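Local atomic coordinates of sister chromatid cohesion protein (Chaetomium thermophilum, PDB entry 5T8V), a protein that probably loads cohesin onto chromatin as a member of the SCC2/Nipped-B family, seen here as its C-terminal HEAT-repeat fragment. Residues Leu686-Thr691 and Arg723-Ala728; Glu692-Arg697 and Lys707-Leu712; Asn696-Ala701 and Asn731-Arg736; Leu712-Tyr717 and Arg749-Glu754. All coordinates share one frame; numbering follows the deposited sequence.

How the interactions relate
All four contacts lie in one compact part of the helical solenoid, in the region related in sequence to PDS5, with centres about 7 to 14 Å apart. They join helices 685-696, 703-719, 723-735 and 742-755, which follow one another along the chain. Interaction 2 pairs the first two of these. Interaction 1 skips one helix to join the first and third, and interaction 4 joins the second and fourth in the same way. Interaction 3 sets the turn after helix 685-696 against the end of helix 723-735. Interactions 2 and 3 are the nearest pair, with Phe698 packed on Met710. Helices 685-696 and 703-719 thus each pack on the next but one, which ties successive helices of the solenoid together.

Interaction 1 (Leu686-Thr691 and Arg723-Ala728)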
loop_
_atom_site.group_PDB
_atom_site.type_symbol
_atom_site.label_atom_id
_atom_site.label_comp_id
_atom_site.label_asym_id
_atom_site.label_seq_id
_atom_site.Cartn_x
_atom_site.Cartn_y
_atom_site.Cartn_z
ATOM N N LEU A 686 13.948 -12.848 -1.153
ATOM C CA LEU A 686 12.920 -12.327 -2.047
ATOM C C LEU A 686 13.499 -11.330 -3.037
ATOM O O LEU A 686 12.977 -11.181 -4.149
ATOM C CB LEU A 686 11.806 -11.666 -1.233
ATOM C CG LEU A 686 11.035 -12.569 -0.273
ATOM C CD1 LEU A 686 10.333 -11.734 0.779
ATOM C CD2 LEU A 686 10.039 -13.418 -1.032
ATOM N N GLU A 687 14.580 -10.650 -2.652
ATOM C CA GLU A 687 15.144 -9.564 -3.443
ATOM C C GLU A 687 15.197 -9.898 -4.929
ATOM O O GLU A 687 14.600 -9.201 -5.753
ATOM C CB GLU A 687 16.542 -9.229 -2.916
ATOM C CG GLU A 687 17.174 -8.018 -3.565
ATOM C CD GLU A 687 18.295 -7.435 -2.728
ATOM O OE1 GLU A 687 18.005 -6.853 -1.660
ATOM O OE2 GLU A 687 19.469 -7.569 -3.133
ATOM N N GLU A 688 15.889 -10.981 -5.287
ATOM C CA GLU A 688 16.099 -11.281 -6.700
ATOM C C GLU A 688 14.785 -11.340 -7.468
ATOM O O GLU A 688 14.700 -10.852 -8.600
ATOM C CB GLU A 688 16.864 -12.597 -6.855
ATOM C CG GLU A 688 17.052 -13.011 -8.309
ATOM C CD GLU A 688 18.170 -14.017 -8.499
ATOM O OE1 GLU A 688 18.535 -14.699 -7.517
ATOM O OE2 GLU A 688 18.686 -14.120 -9.633
ATOM N N LYS A 689 13.746 -11.926 -6.874
ATOM C CA LYS A 689 12.491 -12.089 -7.596
ATOM C C LYS A 689 11.601 -10.856 -7.528
ATOM O O LYS A 689 10.603 -10.797 -8.254
ATOM C CB LYS A 689 11.729 -13.311 -7.067
ATOM C CG LYS A 689 10.736 -13.029 -5.944
ATOM C CD LYS A 689 10.074 -14.314 -5.465
ATOM C CE LYS A 689 8.690 -14.050 -4.880
ATOM N NZ LYS A 689 7.716 -13.569 -5.910
ATOM N N MET A 690 11.930 -9.874 -6.690
ATOM C CA MET A 690 11.116 -8.672 -6.565
ATOM C C MET A 690 11.673 -7.483 -7.337
ATOM O O MET A 690 10.901 -6.599 -7.725
ATOM C CB MET A 690 10.963 -8.291 -5.088
ATOM C CG MET A 690 10.260 -9.361 -4.259
ATOM S SD MET A 690 9.706 -8.789 -2.639
ATOM C CE MET A 690 8.188 -7.957 -3.078
ATOM N N THR A 691 12.986 -7.439 -7.583
ATOM C CA THR A 691 13.545 -6.340 -8.366
ATOM C C THR A 691 12.901 -6.261 -9.742
ATOM O O THR A 691 12.753 -5.166 -10.297
ATOM C CB THR A 691 15.060 -6.492 -8.522
ATOM O OG1 THR A 691 15.347 -7.635 -9.337
ATOM C CG2 THR A 691 15.729 -6.655 -7.184
ATOM N N ARG A 723 25.149 -10.182 -11.208
ATOM C CA ARG A 723 25.417 -9.417 -12.421
ATOM C C ARG A 723 24.175 -9.283 -13.294
ATOM O O ARG A 723 24.004 -8.258 -13.964
ATOM C CB ARG A 723 26.554 -10.071 -13.206
ATOM C CG ARG A 723 27.917 -9.884 -12.562
ATOM C CD ARG A 723 28.963 -10.799 -13.166
ATOM N NE ARG A 723 30.312 -10.413 -12.763
ATOM C CZ ARG A 723 31.396 -11.162 -12.945
ATOM N NH1 ARG A 723 31.298 -12.353 -13.520
ATOM N NH2 ARG A 723 32.580 -10.719 -12.545
ATOM N N VAL A 724 23.304 -10.292 -13.300
ATOM C CA VAL A 724 22.079 -10.209 -14.091
ATOM C C VAL A 724 21.181 -9.101 -13.551
ATOM O O VAL A 724 20.719 -8.229 -14.301
ATOM C CB VAL A 724 21.359 -11.569 -14.110
ATOM C CG1 VAL A 724 20.148 -11.529 -15.037
ATOM C CG2 VAL A 724 22.315 -12.679 -14.539
ATOM N N LEU A 725 20.925 -9.115 -12.240
ATOM C CA LEU A 725 20.180 -8.029 -11.614
ATOM C C LEU A 725 20.819 -6.684 -11.928
ATOM O O LEU A 725 20.215 -5.837 -12.589
ATOM C CB LEU A 725 20.105 -8.231 -10.099
ATOM C CG LEU A 725 19.260 -9.371 -9.531
ATOM C CD1 LEU A 725 19.075 -9.139 -8.039
ATOM C CD2 LEU A 725 17.911 -9.507 -10.234
ATOM N N ARG A 726 22.053 -6.476 -11.461
ATOM C CA ARG A 726 22.714 -5.186 -11.636
ATOM C C ARG A 726 22.628 -4.703 -13.079
ATOM O O ARG A 726 22.365 -3.521 -13.331
ATOM C CB ARG A 726 24.174 -5.282 -11.190
ATOM C CG ARG A 726 24.377 -5.144 -9.687
ATOM C CD ARG A 726 25.844 -5.266 -9.308
ATOM N NE ARG A 726 26.102 -4.829 -7.938
ATOM C CZ ARG A 726 27.292 -4.882 -7.344
ATOM N NH1 ARG A 726 28.345 -5.360 -7.994
ATOM N NH2 ARG A 726 27.430 -4.460 -6.095
ATOM N N SER A 727 22.836 -5.603 -14.041
ATOM C CA SER A 727 22.782 -5.202 -15.444
ATOM C C SER A 727 21.372 -4.783 -15.848
ATOM O O SER A 727 21.200 -3.814 -16.596
ATOM C CB SER A 727 23.283 -6.338 -16.336
ATOM O OG SER A 727 22.479 -7.496 -16.198
ATOM N N ALA A 728 20.349 -5.494 -15.366
ATOM C CA ALA A 728 18.975 -5.106 -15.678
ATOM C C ALA A 728 18.631 -3.754 -15.059
ATOM O O ALA A 728 18.029 -2.890 -15.713
ATOM C CB ALA A 728 18.007 -6.185 -15.193
#
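Leu725 bridges to Glu688 and Thr691 where two helices of the HEAT-repeat solenoid run past each other, the CA atoms of Glu688 and Leu725 lying 7.2 Å apart. Along 723-728, Arg723 comes first and sends its guanidinium to a salt bridge with Glu775. Leu725 then spans the gap. Its CG stands anti to the carbonyl carbon (chi1 -69°), which carries both methyls over to the other helix. CD2 reaches Thr691 OG1 at 3.3 Å and also lies 3.8 Å from the carbonyl O of Glu688. CD1 rests 3.9 Å from Glu688 CA, while the CG of Glu688 flanks CD2 at 4.1 Å. Both partner side chains cross Leu725 at roughly a right angle. Thr691 OG1 gives a weak hydrogen bond back to Glu688 O, linking the two oxygens that the methyl touches. Next in sequence, Arg726 turns to Tyr717, binding its carbonyl O through NE and making a cation-pi contact with its ring. Further out, Met690 packs helix 685-696 on helix 666-682, and Arg723, Val724 and Ser727 pack helix 723-735 on helix 773-786.

Interaction 2 (Glu692-Arg697 and Lys707-Leu712)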
loop_
_atom_site.group_PDB
_atom_site.type_symbol
_atom_site.label_atom_id
_atom_site.label_comp_id
_atom_site.label_asym_id
_atom_site.label_seq_id
_atom_site.Cartn_x
_atom_site.Cartn_y
_atom_site.Cartn_z
ATOM N N GLU A 692 12.523 -7.406 -10.314
ATOM C CA GLU A 692 11.851 -7.398 -11.607
ATOM C C GLU A 692 10.606 -6.522 -11.564
ATOM O O GLU A 692 10.309 -5.803 -12.525
ATOM C CB GLU A 692 11.489 -8.824 -12.019
ATOM C CG GLU A 692 11.132 -8.969 -13.492
ATOM C CD GLU A 692 10.431 -10.280 -13.796
ATOM O OE1 GLU A 692 9.250 -10.241 -14.203
ATOM O OE2 GLU A 692 11.056 -11.348 -13.621
ATOM N N THR A 693 9.868 -6.567 -10.453
ATOM C CA THR A 693 8.700 -5.707 -10.308
ATOM C C THR A 693 9.103 -4.254 -10.100
ATOM O O THR A 693 8.381 -3.345 -10.523
ATOM C CB THR A 693 7.833 -6.193 -9.144
ATOM O OG1 THR A 693 7.368 -7.521 -9.419
ATOM C CG2 THR A 693 6.633 -5.275 -8.933
ATOM N N VAL A 694 10.246 -4.013 -9.458
ATOM C CA VAL A 694 10.709 -2.645 -9.249
ATOM C C VAL A 694 11.084 -2.001 -10.579
ATOM O O VAL A 694 10.627 -0.898 -10.902
ATOM C CB VAL A 694 11.887 -2.628 -8.257
ATOM C CG1 VAL A 694 12.464 -1.220 -8.115
ATOM C CG2 VAL A 694 11.438 -3.154 -6.899
ATOM N N VAL A 695 11.918 -2.679 -11.373
ATOM C CA VAL A 695 12.362 -2.096 -12.638
ATOM C C VAL A 695 11.185 -1.881 -13.575
ATOM O O VAL A 695 11.181 -0.932 -14.368
ATOM C CB VAL A 695 13.445 -2.976 -13.295
ATOM C CG1 VAL A 695 14.605 -3.182 -12.346
ATOM C CG2 VAL A 695 12.870 -4.315 -13.739
ATOM N N ASN A 696 10.179 -2.753 -13.518
ATOM C CA ASN A 696 8.978 -2.535 -14.316
ATOM C C ASN A 696 8.340 -1.195 -13.974
ATOM O O ASN A 696 7.884 -0.468 -14.865
ATOM C CB ASN A 696 7.988 -3.679 -14.098
ATOM C CG ASN A 696 8.466 -4.983 -14.705
ATOM O OD1 ASN A 696 9.608 -5.092 -15.151
ATOM N ND2 ASN A 696 7.594 -5.983 -14.725
ATOM N N ARG A 697 8.323 -0.838 -12.688
ATOM C CA ARG A 697 7.774 0.446 -12.276
ATOM C C ARG A 697 8.545 1.623 -12.856
ATOM O O ARG A 697 8.064 2.757 -12.763
ATOM C CB ARG A 697 7.755 0.539 -10.748
ATOM C CG ARG A 697 6.947 -0.560 -10.067
ATOM C CD ARG A 697 5.465 -0.231 -9.999
ATOM N NE ARG A 697 4.846 -0.159 -11.321
ATOM C CZ ARG A 697 4.465 -1.216 -12.033
ATOM N NH1 ARG A 697 4.640 -2.446 -11.563
ATOM N NH2 ARG A 697 3.909 -1.041 -13.226
ATOM N N LYS A 707 10.519 7.603 -9.828
ATOM C CA LYS A 707 11.674 8.058 -9.061
ATOM C C LYS A 707 11.902 7.172 -7.842
ATOM O O LYS A 707 13.030 6.737 -7.575
ATOM C CB LYS A 707 11.476 9.519 -8.650
ATOM C CG LYS A 707 11.357 10.474 -9.837
ATOM C CD LYS A 707 10.715 11.805 -9.460
ATOM C CE LYS A 707 11.685 12.731 -8.741
ATOM N NZ LYS A 707 11.110 14.094 -8.555
ATOM N N ARG A 708 10.835 6.880 -7.095
ATOM C CA ARG A 708 10.968 6.005 -5.934
ATOM C C ARG A 708 11.477 4.629 -6.344
ATOM O O ARG A 708 12.401 4.080 -5.725
ATOM C CB ARG A 708 9.625 5.889 -5.211
ATOM C CG ARG A 708 9.664 4.966 -4.005
ATOM C CD ARG A 708 8.464 5.175 -3.098
ATOM N NE ARG A 708 8.598 4.429 -1.849
ATOM C CZ ARG A 708 7.792 4.567 -0.801
ATOM N NH1 ARG A 708 6.784 5.428 -0.840
ATOM N NH2 ARG A 708 7.999 3.845 0.292
ATOM N N ALA A 709 10.889 4.056 -7.396
ATOM C CA ALA A 709 11.276 2.718 -7.829
ATOM C C ALA A 709 12.744 2.657 -8.233
ATOM O O ALA A 709 13.404 1.636 -8.011
ATOM C CB ALA A 709 10.389 2.265 -8.989
ATOM N N MET A 710 13.274 3.727 -8.828
ATOM C CA MET A 710 14.668 3.703 -9.252
ATOM C C MET A 710 15.632 4.070 -8.132
ATOM O O MET A 710 16.804 3.678 -8.192
ATOM C CB MET A 710 14.875 4.625 -10.457
ATOM C CG MET A 710 14.492 6.074 -10.255
ATOM S SD MET A 710 14.681 7.032 -11.775
ATOM C CE MET A 710 13.467 6.260 -12.846
ATOM N N LYS A 711 15.177 4.793 -7.107
ATOM C CA LYS A 711 15.997 4.949 -5.910
ATOM C C LYS A 711 16.126 3.616 -5.176
ATOM O O LYS A 711 17.234 3.187 -4.820
ATOM C CB LYS A 711 15.394 6.018 -4.997
ATOM C CG LYS A 711 16.376 6.624 -4.002
ATOM C CD LYS A 711 17.356 7.569 -4.687
ATOM C CE LYS A 711 18.306 8.212 -3.686
ATOM N NZ LYS A 711 19.273 9.141 -4.340
ATOM N N LEU A 712 14.996 2.941 -4.953
ATOM C CA LEU A 712 15.035 1.591 -4.403
ATOM C C LEU A 712 15.920 0.684 -5.248
ATOM O O LEU A 712 16.731 -0.083 -4.715
ATOM C CB LEU A 712 13.616 1.027 -4.315
ATOM C CG LEU A 712 13.473 -0.443 -3.909
ATOM C CD1 LEU A 712 14.011 -0.676 -2.509
ATOM C CD2 LEU A 712 12.019 -0.878 -4.006
#
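The helical hairpin of consecutive helices 685-696 and 703-719 closes where Val694 meets Ala709. Their CA atoms are only 5.6 Å apart, a close approach that the small side chain of Ala709 accommodates. Val694 divides its two methyls between two partners. CG1, anti to the backbone N (chi1 175°), points at Ala709, lying against its carbonyl O and 4.1 Å from its CB. CG2 reaches Leu712 one helical turn on, 3.7 Å from CD2. The same CD2 also stands 4.1 Å from Val694 CG1, and so touches both branches of the valine, whose side chain it crosses at about a right angle. The methyl of Ala709 lies against the end of the first helix, its CB 3.7 Å from Val694 O and 3.6 Å from Arg697 CB. Arg697 contributes just this root of its side chain, because bends at chi2 (-84°) and chi3 (65°) lead the guanidinium away from 707-712 toward Asp700, its salt-bridge partner. The contact is buried and almost wholly apolar. Leu673 and Ser677 of helix 666-682 cover it along Arg697, Ala709 and Leu712, while neighbouring Val695 and Met710 reach helix 723-735 through Ile729 and Leu733.

Interaction 3 (Asn696-Ala701 and Asn731-Arg736)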
loop_
_atom_site.group_PDB
_atom_site.type_symbol
_atom_site.label_atom_id
_atom_site.label_comp_id
_atom_site.label_asym_id
_atom_site.label_seq_id
_atom_site.Cartn_x
_atom_site.Cartn_y
_atom_site.Cartn_z
ATOM N N ASN A 696 10.179 -2.753 -13.518
ATOM C CA ASN A 696 8.978 -2.535 -14.316
ATOM C C ASN A 696 8.340 -1.195 -13.974
ATOM O O ASN A 696 7.884 -0.468 -14.865
ATOM C CB ASN A 696 7.988 -3.679 -14.098
ATOM C CG ASN A 696 8.466 -4.983 -14.705
ATOM O OD1 ASN A 696 9.608 -5.092 -15.151
ATOM N ND2 ASN A 696 7.594 -5.983 -14.725
ATOM N N ARG A 697 8.323 -0.838 -12.688
ATOM C CA ARG A 697 7.774 0.446 -12.276
ATOM C C ARG A 697 8.545 1.623 -12.856
ATOM O O ARG A 697 8.064 2.757 -12.763
ATOM C CB ARG A 697 7.755 0.539 -10.748
ATOM C CG ARG A 697 6.947 -0.560 -10.067
ATOM C CD ARG A 697 5.465 -0.231 -9.999
ATOM N NE ARG A 697 4.846 -0.159 -11.321
ATOM C CZ ARG A 697 4.465 -1.216 -12.033
ATOM N NH1 ARG A 697 4.640 -2.446 -11.563
ATOM N NH2 ARG A 697 3.909 -1.041 -13.226
ATOM N N PHE A 698 9.721 1.390 -13.445
ATOM C CA PHE A 698 10.393 2.457 -14.179
ATOM C C PHE A 698 9.502 3.009 -15.281
ATOM O O PHE A 698 9.547 4.208 -15.573
ATOM C CB PHE A 698 11.711 1.956 -14.781
ATOM C CG PHE A 698 12.781 1.637 -13.763
ATOM C CD1 PHE A 698 12.558 1.803 -12.405
ATOM C CD2 PHE A 698 14.024 1.182 -14.178
ATOM C CE1 PHE A 698 13.546 1.510 -11.487
ATOM C CE2 PHE A 698 15.017 0.890 -13.262
ATOM C CZ PHE A 698 14.778 1.056 -11.917
ATOM N N SER A 699 8.687 2.158 -15.902
ATOM C CA SER A 699 7.773 2.579 -16.962
ATOM C C SER A 699 6.368 2.816 -16.427
ATOM O O SER A 699 5.377 2.458 -17.069
ATOM C CB SER A 699 7.755 1.548 -18.085
ATOM O OG SER A 699 7.196 0.321 -17.649
ATOM N N ASP A 700 6.259 3.419 -15.248
ATOM C CA ASP A 700 4.971 3.711 -14.641
ATOM C C ASP A 700 4.545 5.133 -14.983
ATOM O O ASP A 700 5.377 6.020 -15.191
ATOM C CB ASP A 700 5.041 3.530 -13.123
ATOM C CG ASP A 700 3.676 3.545 -12.464
ATOM O OD1 ASP A 700 2.804 4.327 -12.900
ATOM O OD2 ASP A 700 3.475 2.771 -11.505
ATOM N N ALA A 701 3.228 5.342 -15.039
ATOM C CA ALA A 701 2.695 6.643 -15.428
ATOM C C ALA A 701 3.201 7.744 -14.501
ATOM O O ALA A 701 3.790 8.733 -14.953
ATOM C CB ALA A 701 1.167 6.599 -15.431
ATOM N N ASN A 731 20.307 -1.088 -17.026
ATOM C CA ASN A 731 19.674 -0.920 -18.329
ATOM C C ASN A 731 18.399 -0.095 -18.215
ATOM O O ASN A 731 18.155 0.795 -19.039
ATOM C CB ASN A 731 19.379 -2.284 -18.953
ATOM C CG ASN A 731 18.990 -2.182 -20.412
ATOM O OD1 ASN A 731 17.866 -1.803 -20.741
ATOM N ND2 ASN A 731 19.920 -2.518 -21.300
ATOM N N GLY A 732 17.577 -0.367 -17.199
ATOM C CA GLY A 732 16.379 0.439 -17.002
ATOM C C GLY A 732 16.704 1.880 -16.651
ATOM O O GLY A 732 16.186 2.820 -17.265
ATOM N N LEU A 733 17.565 2.072 -15.648
ATOM C CA LEU A 733 18.003 3.413 -15.278
ATOM C C LEU A 733 18.466 4.193 -16.499
ATOM O O LEU A 733 18.057 5.339 -16.713
ATOM C CB LEU A 733 19.131 3.328 -14.247
ATOM C CG LEU A 733 18.725 2.991 -12.813
ATOM C CD1 LEU A 733 19.946 2.599 -11.995
ATOM C CD2 LEU A 733 18.016 4.169 -12.173
ATOM N N LEU A 734 19.327 3.580 -17.314
ATOM C CA LEU A 734 19.805 4.257 -18.513
ATOM C C LEU A 734 18.656 4.567 -19.463
ATOM O O LEU A 734 18.589 5.666 -20.024
ATOM C CB LEU A 734 20.870 3.409 -19.205
ATOM C CG LEU A 734 22.285 3.524 -18.628
ATOM C CD1 LEU A 734 23.171 2.366 -19.063
ATOM C CD2 LEU A 734 22.917 4.846 -19.045
ATOM N N HIS A 735 17.732 3.621 -19.646
ATOM C CA HIS A 735 16.563 3.895 -20.478
ATOM C C HIS A 735 15.788 5.104 -19.974
ATOM O O HIS A 735 15.109 5.776 -20.758
ATOM C CB HIS A 735 15.643 2.676 -20.529
ATOM C CG HIS A 735 15.794 1.856 -21.771
ATOM N ND1 HIS A 735 16.604 0.742 -21.834
ATOM C CD2 HIS A 735 15.240 1.988 -22.999
ATOM C CE1 HIS A 735 16.540 0.224 -23.048
ATOM N NE2 HIS A 735 15.720 0.961 -23.774
ATOM N N ARG A 736 15.872 5.399 -18.677
ATOM C CA ARG A 736 15.131 6.509 -18.095
ATOM C C ARG A 736 15.872 7.840 -18.187
ATOM O O ARG A 736 15.486 8.796 -17.506
ATOM C CB ARG A 736 14.795 6.201 -16.633
ATOM C CG ARG A 736 13.850 5.021 -16.454
ATOM C CD ARG A 736 12.387 5.454 -16.477
ATOM N NE ARG A 736 12.012 6.136 -17.713
ATOM C CZ ARG A 736 11.605 5.525 -18.822
ATOM N NH1 ARG A 736 11.517 4.202 -18.874
ATOM N NH2 ARG A 736 11.285 6.241 -19.891
#
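Phe698, in the turn after helix 685-696, faces Gly732 of helix 723-735 with their CA atoms 6.9 Å apart, and Arg736 is the residue at which the second segment leaves helical geometry. The ring of Phe698 meets the backbone of Gly732 and Leu733 through its CD2 and CE2 atoms. Gly732 CA sits in the ring plane at its edge, 3.8 Å from CD2, and the lack of a side chain on this residue is what admits the ring. Further along the same side, CE2 comes 3.7 Å from the backbone N of Leu733, with the CG of that leucine next to it at 4.3 Å. Arg736 meets the root of the phenylalanine instead: its CD lies 3.9 Å from Phe698 CB and close to the Phe698 carbonyl O. The bends at chi2 (-89°) and chi3 bring the chain alongside that carbonyl, while NE forms a salt bridge with Asp739. Within the turn, Asn696 O takes two donors, Ser699 N and Ser699 OG, the hydroxyl approaching in the carbonyl plane. Arg697 NE forms a salt bridge with Asp700 OD2 at 3.2 Å, on the anti side of the carboxylate; Arg669 pairs with that same oxygen. In the helix, Asn731 O is gripped from opposite faces by the N and ND1 of His735. Phe698 also packs on Met710 and Ala713, so the phenylalanine sits between helices 703-719 and 723-735, with Leu733 continuing to Val751 and Ile755 of helix 742-755.

Interaction 4 (Leu712-Tyr717 and Arg749-Glu754); sequences LAKDIY and RQVIEE
Lys714 runs along Val751 and ends on Glu754, its aliphatic part and its ammonium serving different partners on helix 742-755. The CA atoms of Lys714 and Val751 are 7.0 Å apart. At the root of the lysine, CB lies 3.7 Å from Val751 CG1. The next carbon, CG, stands anti to the backbone N (chi1 164°) and keeps to the same methyl, at 3.8 Å. Farther out, CD touches both branches of the valine, CG1 at 3.9 Å and CG2 at 4.1 Å, as the two side chains cross obliquely. CE leaves the valine and enters the neighbourhood of the Glu754 carboxylate. At the tip, NZ donates to Glu754 OE1 at 2.7 Å in a salt bridge; the nitrogen approaches OE1 from the syn side, 26° out of the carboxylate plane. Glu754 is extended as well, and the two long chains cross at about a right angle. The NZ of Lys711 lies close to that of Lys714, so the carboxylate probably eases the crowding of positive charge there. The valine forms the buried floor of the contact, while the ionic end is partly exposed. Helix 723-735 packs against both helices: Ala713 on Ile729 and Val751 on Leu733. From another side of helix 703-719, Leu712 and Ile716 pack on helices 666-682 and 685-696.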
loop_
_atom_site.group_PDB
_atom_site.type_symbol
_atom_site.label_atom_id
_atom_site.label_comp_id
_atom_site.label_asym_id
_atom_site.label_seq_id
_atom_site.Cartn_x
_atom_site.Cartn_y
_atom_site.Cartn_z
ATOM N N LEU A 712 14.996 2.941 -4.953
ATOM C CA LEU A 712 15.035 1.591 -4.403
ATOM C C LEU A 712 15.920 0.684 -5.248
ATOM O O LEU A 712 16.731 -0.083 -4.715
ATOM C CB LEU A 712 13.616 1.027 -4.315
ATOM C CG LEU A 712 13.473 -0.443 -3.909
ATOM C CD1 LEU A 712 14.011 -0.676 -2.509
ATOM C CD2 LEU A 712 12.019 -0.878 -4.006
ATOM N N ALA A 713 15.781 0.764 -6.574
ATOM C CA ALA A 713 16.607 -0.050 -7.457
ATOM C C ALA A 713 18.080 0.302 -7.325
ATOM O O ALA A 713 18.943 -0.555 -7.543
ATOM C CB ALA A 713 16.150 0.118 -8.905
ATOM N N LYS A 714 18.392 1.554 -6.984
ATOM C CA LYS A 714 19.775 1.922 -6.699
ATOM C C LYS A 714 20.275 1.211 -5.449
ATOM O O LYS A 714 21.321 0.545 -5.473
ATOM C CB LYS A 714 19.886 3.440 -6.544
ATOM C CG LYS A 714 21.172 3.939 -5.888
ATOM C CD LYS A 714 21.069 5.419 -5.567
ATOM C CE LYS A 714 22.155 5.852 -4.601
ATOM N NZ LYS A 714 21.996 7.274 -4.193
ATOM N N ASP A 715 19.536 1.339 -4.343
ATOM C CA ASP A 715 19.923 0.639 -3.122
ATOM C C ASP A 715 20.146 -0.846 -3.389
ATOM O O ASP A 715 21.142 -1.428 -2.938
ATOM C CB ASP A 715 18.856 0.837 -2.043
ATOM C CG ASP A 715 18.754 2.282 -1.583
ATOM O OD1 ASP A 715 19.791 2.981 -1.575
ATOM O OD2 ASP A 715 17.637 2.718 -1.230
ATOM N N ILE A 716 19.236 -1.474 -4.137
ATOM C CA ILE A 716 19.381 -2.893 -4.450
ATOM C C ILE A 716 20.624 -3.128 -5.298
ATOM O O ILE A 716 21.337 -4.123 -5.120
ATOM C CB ILE A 716 18.114 -3.415 -5.151
ATOM C CG1 ILE A 716 16.893 -3.244 -4.240
ATOM C CG2 ILE A 716 18.287 -4.876 -5.534
ATOM C CD1 ILE A 716 15.561 -3.411 -4.945
ATOM N N TYR A 717 20.897 -2.226 -6.244
ATOM C CA TYR A 717 22.102 -2.358 -7.055
ATOM C C TYR A 717 23.343 -2.402 -6.178
ATOM O O TYR A 717 24.256 -3.201 -6.419
ATOM C CB TYR A 717 22.195 -1.207 -8.057
ATOM C CG TYR A 717 23.371 -1.314 -9.008
ATOM C CD1 TYR A 717 24.652 -0.960 -8.604
ATOM C CD2 TYR A 717 23.198 -1.761 -10.309
ATOM C CE1 TYR A 717 25.726 -1.056 -9.466
ATOM C CE2 TYR A 717 24.268 -1.860 -11.181
ATOM C CZ TYR A 717 25.530 -1.506 -10.753
ATOM O OH TYR A 717 26.599 -1.601 -11.615
ATOM N N ARG A 749 20.576 10.388 -14.274
ATOM C CA ARG A 749 21.975 10.780 -14.386
ATOM C C ARG A 749 22.688 10.615 -13.051
ATOM O O ARG A 749 23.648 9.850 -12.939
ATOM C CB ARG A 749 22.084 12.225 -14.877
ATOM C CG ARG A 749 21.692 12.418 -16.327
ATOM C CD ARG A 749 22.037 13.816 -16.806
ATOM N NE ARG A 749 21.364 14.139 -18.061
ATOM C CZ ARG A 749 20.152 14.679 -18.152
ATOM N NH1 ARG A 749 19.458 14.969 -17.057
ATOM N NH2 ARG A 749 19.628 14.932 -19.343
ATOM N N GLN A 750 22.220 11.322 -12.020
ATOM C CA GLN A 750 22.823 11.243 -10.692
ATOM C C GLN A 750 23.171 9.807 -10.303
ATOM O O GLN A 750 24.333 9.478 -10.028
ATOM C CB GLN A 750 21.861 11.867 -9.672
ATOM C CG GLN A 750 22.166 11.546 -8.212
ATOM C CD GLN A 750 23.559 11.972 -7.793
ATOM O OE1 GLN A 750 24.281 11.216 -7.143
ATOM N NE2 GLN A 750 23.940 13.193 -8.154
ATOM N N VAL A 751 22.160 8.936 -10.288
ATOM C CA VAL A 751 22.363 7.560 -9.842
ATOM C C VAL A 751 23.409 6.868 -10.706
ATOM O O VAL A 751 24.320 6.204 -10.198
ATOM C CB VAL A 751 21.027 6.794 -9.852
ATOM C CG1 VAL A 751 21.237 5.340 -9.451
ATOM C CG2 VAL A 751 20.028 7.460 -8.916
ATOM N N ILE A 752 23.295 7.012 -12.028
ATOM C CA ILE A 752 24.229 6.334 -12.923
ATOM C C ILE A 752 25.654 6.812 -12.664
ATOM O O ILE A 752 26.603 6.019 -12.686
ATOM C CB ILE A 752 23.805 6.546 -14.387
ATOM C CG1 ILE A 752 22.423 5.931 -14.620
ATOM C CG2 ILE A 752 24.822 5.922 -15.342
ATOM C CD1 ILE A 752 21.750 6.396 -15.881
ATOM N N GLU A 753 25.826 8.110 -12.412
ATOM C CA GLU A 753 27.138 8.627 -12.043
ATOM C C GLU A 753 27.632 7.985 -10.756
ATOM O O GLU A 753 28.828 7.708 -10.608
ATOM C CB GLU A 753 27.087 10.149 -11.884
ATOM C CG GLU A 753 26.628 10.905 -13.122
ATOM C CD GLU A 753 26.768 12.410 -12.977
ATOM O OE1 GLU A 753 27.491 12.858 -12.063
ATOM O OE2 GLU A 753 26.150 13.145 -13.775
ATOM N N GLU A 754 26.724 7.736 -9.811
ATOM C CA GLU A 754 27.140 7.189 -8.524
ATOM C C GLU A 754 27.570 5.730 -8.649
ATOM O O GLU A 754 28.630 5.342 -8.144
ATOM C CB GLU A 754 26.008 7.331 -7.506
ATOM C CG GLU A 754 26.385 6.876 -6.105
ATOM C CD GLU A 754 25.286 7.131 -5.096
ATOM O OE1 GLU A 754 24.322 7.853 -5.434
ATOM O OE2 GLU A 754 25.382 6.608 -3.966
#